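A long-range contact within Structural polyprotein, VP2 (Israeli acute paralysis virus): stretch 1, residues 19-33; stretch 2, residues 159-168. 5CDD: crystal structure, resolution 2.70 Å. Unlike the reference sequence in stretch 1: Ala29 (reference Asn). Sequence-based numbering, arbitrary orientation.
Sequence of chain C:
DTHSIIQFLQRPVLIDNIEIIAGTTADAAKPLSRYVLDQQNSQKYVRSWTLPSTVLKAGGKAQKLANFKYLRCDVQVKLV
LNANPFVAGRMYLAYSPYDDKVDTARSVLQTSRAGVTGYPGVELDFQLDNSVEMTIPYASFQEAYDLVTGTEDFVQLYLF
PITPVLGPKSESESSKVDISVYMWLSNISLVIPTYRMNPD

Stretch 1 19-33: EIIAGTTADAAKPLS
Stretch 2 (159-168) LFPITPVLGP

The contact between residues 19-33 and 159-168 of VP2 is a largely apolar packing of an irregular segment against the end of a strand and the loop that follows it, pinned by a single backbone hydrogen bond, and it illustrates how segments whose touching residues are at least 128 positions apart in sequence can join without forming a sheet. Stretch 1 has no regular helix or strand; stretch 2 ends a strand at Pro161 and continues as loop. Together they bury 618 Å². The register is antiparallel in sense: the CA atoms of Pro31 and Pro161 lie 4.6 Å apart, and those of Ala22 and Gly167 4.9 Å.

At the first point, Leu32 N donates to Pro161 O (2.8 Å, 156°). The same carbonyl receives a CA-H...O contact from Pro31 CA, 3.0 Å from Pro161 O. Pro31, which has no amide hydrogen, meets this carbonyl through its CA, while the next residue, Leu32, supplies the N-H; Pro31 is at phi/psi -100/157 and Leu32 at -44/133. Leu32, rotamer m,t, leaves its backbone sideways, yet its end comes nearer the other stretch, placing CD2 3.5 Å from CB of Phe160 (chi1 m, chi2 -73°). Pro161 points toward stretch 1, its CG 3.0 Å from Lys30 O. Lys30 itself turns away, and its NZ bonds to Ser33 OG at 3.0 Å.

Val165 (t; phi/psi -72/112) has the largest covered area, 101 Å². Its CG2 lies 3.5 Å from CG2 of Ile20 (m,m) and 3.9 Å from CB of Ala29, which replaces the reference Asn; its CG1 is 4.4 Å from Ala22 CB. A branched apolar side chain suits this buried pocket. Thr24 (p) brings CG2 to 3.1 Å from Val165 O.

Small residues permit the second approach. Ala22 CB sits 3.8 Å from Gly167 CA, and an ideal CB on Gly167 would fall 2.4 Å from Ala22 CB, a clash.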

# COMPACT_ATOMS: atom_id res chain seq x y z
N GLU C 19 69.33 3.18 -34.04
CA GLU C 19 70.29 2.10 -34.26
C GLU C 19 70.79 1.54 -32.93
O GLU C 19 71.45 2.24 -32.16
CB GLU C 19 71.46 2.61 -35.09
CG GLU C 19 72.51 1.56 -35.38
CD GLU C 19 73.63 2.07 -36.27
OE1 GLU C 19 73.34 2.46 -37.42
OE2 GLU C 19 74.79 2.07 -35.82
N ILE C 20 70.47 0.28 -32.67
CA ILE C 20 70.89 -0.39 -31.43
C ILE C 20 72.14 -1.23 -31.68
O ILE C 20 72.14 -2.11 -32.55
CB ILE C 20 69.78 -1.32 -30.89
CG1 ILE C 20 68.45 -0.56 -30.79
CG2 ILE C 20 70.18 -1.86 -29.53
CD1 ILE C 20 68.46 0.59 -29.82
N ILE C 21 73.20 -0.96 -30.93
CA ILE C 21 74.45 -1.69 -31.07
C ILE C 21 74.69 -2.62 -29.89
O ILE C 21 74.81 -2.18 -28.75
CB ILE C 21 75.64 -0.72 -31.21
CG1 ILE C 21 75.46 0.15 -32.46
CG2 ILE C 21 76.94 -1.50 -31.29
CD1 ILE C 21 76.58 1.12 -32.71
N ALA C 22 74.76 -3.92 -30.19
CA ALA C 22 74.98 -4.95 -29.18
C ALA C 22 76.01 -4.54 -28.13
O ALA C 22 75.91 -4.95 -26.97
CB ALA C 22 75.39 -6.25 -29.84
N GLY C 23 76.99 -3.75 -28.54
CA GLY C 23 78.03 -3.29 -27.63
C GLY C 23 77.13 -2.68 -26.55
O GLY C 23 76.38 -1.75 -26.83
N THR C 24 77.21 -3.21 -25.34
CA THR C 24 76.42 -2.73 -24.22
C THR C 24 77.23 -1.69 -23.43
O THR C 24 77.49 -1.86 -22.24
CB THR C 24 75.99 -3.88 -23.24
OG1 THR C 24 77.09 -4.24 -22.41
CG2 THR C 24 75.56 -5.11 -24.04
N THR C 25 77.60 -0.59 -24.09
CA THR C 25 78.41 0.44 -23.44
C THR C 25 77.78 1.77 -22.99
O THR C 25 78.06 2.24 -21.89
CB THR C 25 79.59 0.76 -24.37
OG1 THR C 25 80.31 -0.45 -24.66
CG2 THR C 25 80.53 1.77 -23.72
N ALA C 26 76.96 2.38 -23.84
CA ALA C 26 76.34 3.66 -23.50
C ALA C 26 74.97 3.47 -22.85
O ALA C 26 74.51 2.34 -22.68
CB ALA C 26 76.20 4.50 -24.75
N ASP C 27 74.33 4.58 -22.47
CA ASP C 27 72.99 4.51 -21.88
C ASP C 27 72.03 4.22 -23.02
O ASP C 27 70.85 4.59 -22.98
CB ASP C 27 72.61 5.82 -21.17
CG ASP C 27 73.27 5.96 -19.81
OD1 ASP C 27 73.71 4.94 -19.25
OD2 ASP C 27 73.33 7.09 -19.29
N ALA C 28 72.56 3.56 -24.04
CA ALA C 28 71.81 3.18 -25.22
C ALA C 28 71.11 1.86 -24.94
O ALA C 28 70.01 1.61 -25.44
CB ALA C 28 72.75 3.04 -26.41
N ALA C 29 71.76 1.01 -24.15
CA ALA C 29 71.21 -0.29 -23.80
C ALA C 29 70.86 -0.35 -22.32
O ALA C 29 70.36 -1.37 -21.84
CB ALA C 29 72.21 -1.40 -24.16
N LYS C 30 71.12 0.74 -21.60
CA LYS C 30 70.81 0.86 -20.19
C LYS C 30 69.44 0.19 -20.16
O LYS C 30 68.53 0.61 -20.88
CB LYS C 30 70.89 2.33 -19.76
CG LYS C 30 71.75 2.63 -18.54
CD LYS C 30 71.12 2.11 -17.25
CE LYS C 30 70.97 3.21 -16.20
NZ LYS C 30 70.49 2.67 -14.90
N PRO C 31 69.25 -0.85 -19.32
CA PRO C 31 67.96 -1.55 -19.26
C PRO C 31 67.30 -0.95 -18.02
O PRO C 31 67.96 -0.44 -17.13
CB PRO C 31 68.30 -3.03 -19.07
CG PRO C 31 69.60 -2.96 -18.35
CD PRO C 31 70.36 -1.89 -19.12
N LEU C 32 65.97 -1.03 -18.00
CA LEU C 32 65.19 -0.50 -16.89
C LEU C 32 65.81 -0.87 -15.54
O LEU C 32 66.18 -2.02 -15.31
CB LEU C 32 63.76 -1.04 -16.95
CG LEU C 32 62.92 -0.56 -18.13
CD1 LEU C 32 61.60 -1.30 -18.16
CD2 LEU C 32 62.69 0.94 -18.02
N SER C 33 65.91 0.12 -14.66
CA SER C 33 66.47 -0.09 -13.33
C SER C 33 65.41 -0.70 -12.43
O SER C 33 64.25 -0.29 -12.45
CB SER C 33 66.93 1.24 -12.73
OG SER C 33 67.92 1.85 -13.54
N LEU C 159 60.57 4.52 -25.21
CA LEU C 159 61.08 3.23 -25.67
C LEU C 159 62.14 2.79 -24.66
O LEU C 159 63.25 3.32 -24.64
CB LEU C 159 61.70 3.36 -27.06
CG LEU C 159 62.27 2.06 -27.65
CD1 LEU C 159 61.17 1.01 -27.76
CD2 LEU C 159 62.86 2.35 -29.02
N PHE C 160 61.77 1.83 -23.82
CA PHE C 160 62.66 1.32 -22.78
C PHE C 160 63.23 -0.06 -23.07
O PHE C 160 62.57 -0.90 -23.69
CB PHE C 160 61.92 1.25 -21.44
CG PHE C 160 61.41 2.57 -20.94
CD1 PHE C 160 62.29 3.52 -20.43
CD2 PHE C 160 60.05 2.85 -20.95
CE1 PHE C 160 61.81 4.73 -19.93
CE2 PHE C 160 59.56 4.05 -20.45
CZ PHE C 160 60.44 5.00 -19.94
N PRO C 161 64.47 -0.32 -22.62
CA PRO C 161 65.11 -1.63 -22.83
C PRO C 161 64.82 -2.49 -21.60
O PRO C 161 65.31 -2.19 -20.51
CB PRO C 161 66.60 -1.28 -22.93
CG PRO C 161 66.63 0.21 -23.19
CD PRO C 161 65.49 0.70 -22.35
N ILE C 162 64.01 -3.53 -21.75
CA ILE C 162 63.69 -4.40 -20.62
C ILE C 162 64.94 -5.18 -20.20
O ILE C 162 65.29 -5.21 -19.02
CB ILE C 162 62.58 -5.40 -20.96
CG1 ILE C 162 61.28 -4.65 -21.26
CG2 ILE C 162 62.37 -6.38 -19.81
CD1 ILE C 162 60.13 -5.55 -21.67
N THR C 163 65.59 -5.80 -21.18
CA THR C 163 66.79 -6.58 -20.94
C THR C 163 67.94 -5.94 -21.71
O THR C 163 67.72 -5.18 -22.65
CB THR C 163 66.65 -8.02 -21.44
OG1 THR C 163 66.55 -8.02 -22.87
CG2 THR C 163 65.40 -8.67 -20.85
N PRO C 164 69.19 -6.25 -21.32
CA PRO C 164 70.34 -5.68 -22.02
C PRO C 164 70.44 -6.30 -23.42
O PRO C 164 70.05 -7.44 -23.62
CB PRO C 164 71.51 -6.09 -21.13
CG PRO C 164 71.06 -7.42 -20.60
CD PRO C 164 69.62 -7.14 -20.23
N VAL C 165 70.95 -5.53 -24.38
CA VAL C 165 71.09 -6.05 -25.74
C VAL C 165 72.22 -7.07 -25.77
O VAL C 165 73.39 -6.73 -25.60
CB VAL C 165 71.40 -4.92 -26.74
CG1 VAL C 165 71.40 -5.47 -28.15
CG2 VAL C 165 70.37 -3.81 -26.61
N LEU C 166 71.86 -8.33 -25.98
CA LEU C 166 72.83 -9.42 -26.01
C LEU C 166 73.36 -9.74 -27.40
O LEU C 166 72.61 -10.13 -28.29
CB LEU C 166 72.21 -10.68 -25.40
CG LEU C 166 71.72 -10.54 -23.95
CD1 LEU C 166 70.97 -11.80 -23.54
CD2 LEU C 166 72.92 -10.29 -23.03
N GLY C 167 74.67 -9.57 -27.58
CA GLY C 167 75.30 -9.87 -28.86
C GLY C 167 76.52 -10.74 -28.65
O GLY C 167 76.87 -11.02 -27.50
N PRO C 168 77.19 -11.18 -29.73
CA PRO C 168 78.38 -12.02 -29.56
C PRO C 168 79.55 -11.23 -29.01
O PRO C 168 79.69 -10.05 -29.30
CB PRO C 168 78.63 -12.52 -30.98
CG PRO C 168 78.22 -11.34 -31.82
CD PRO C 168 76.91 -10.93 -31.15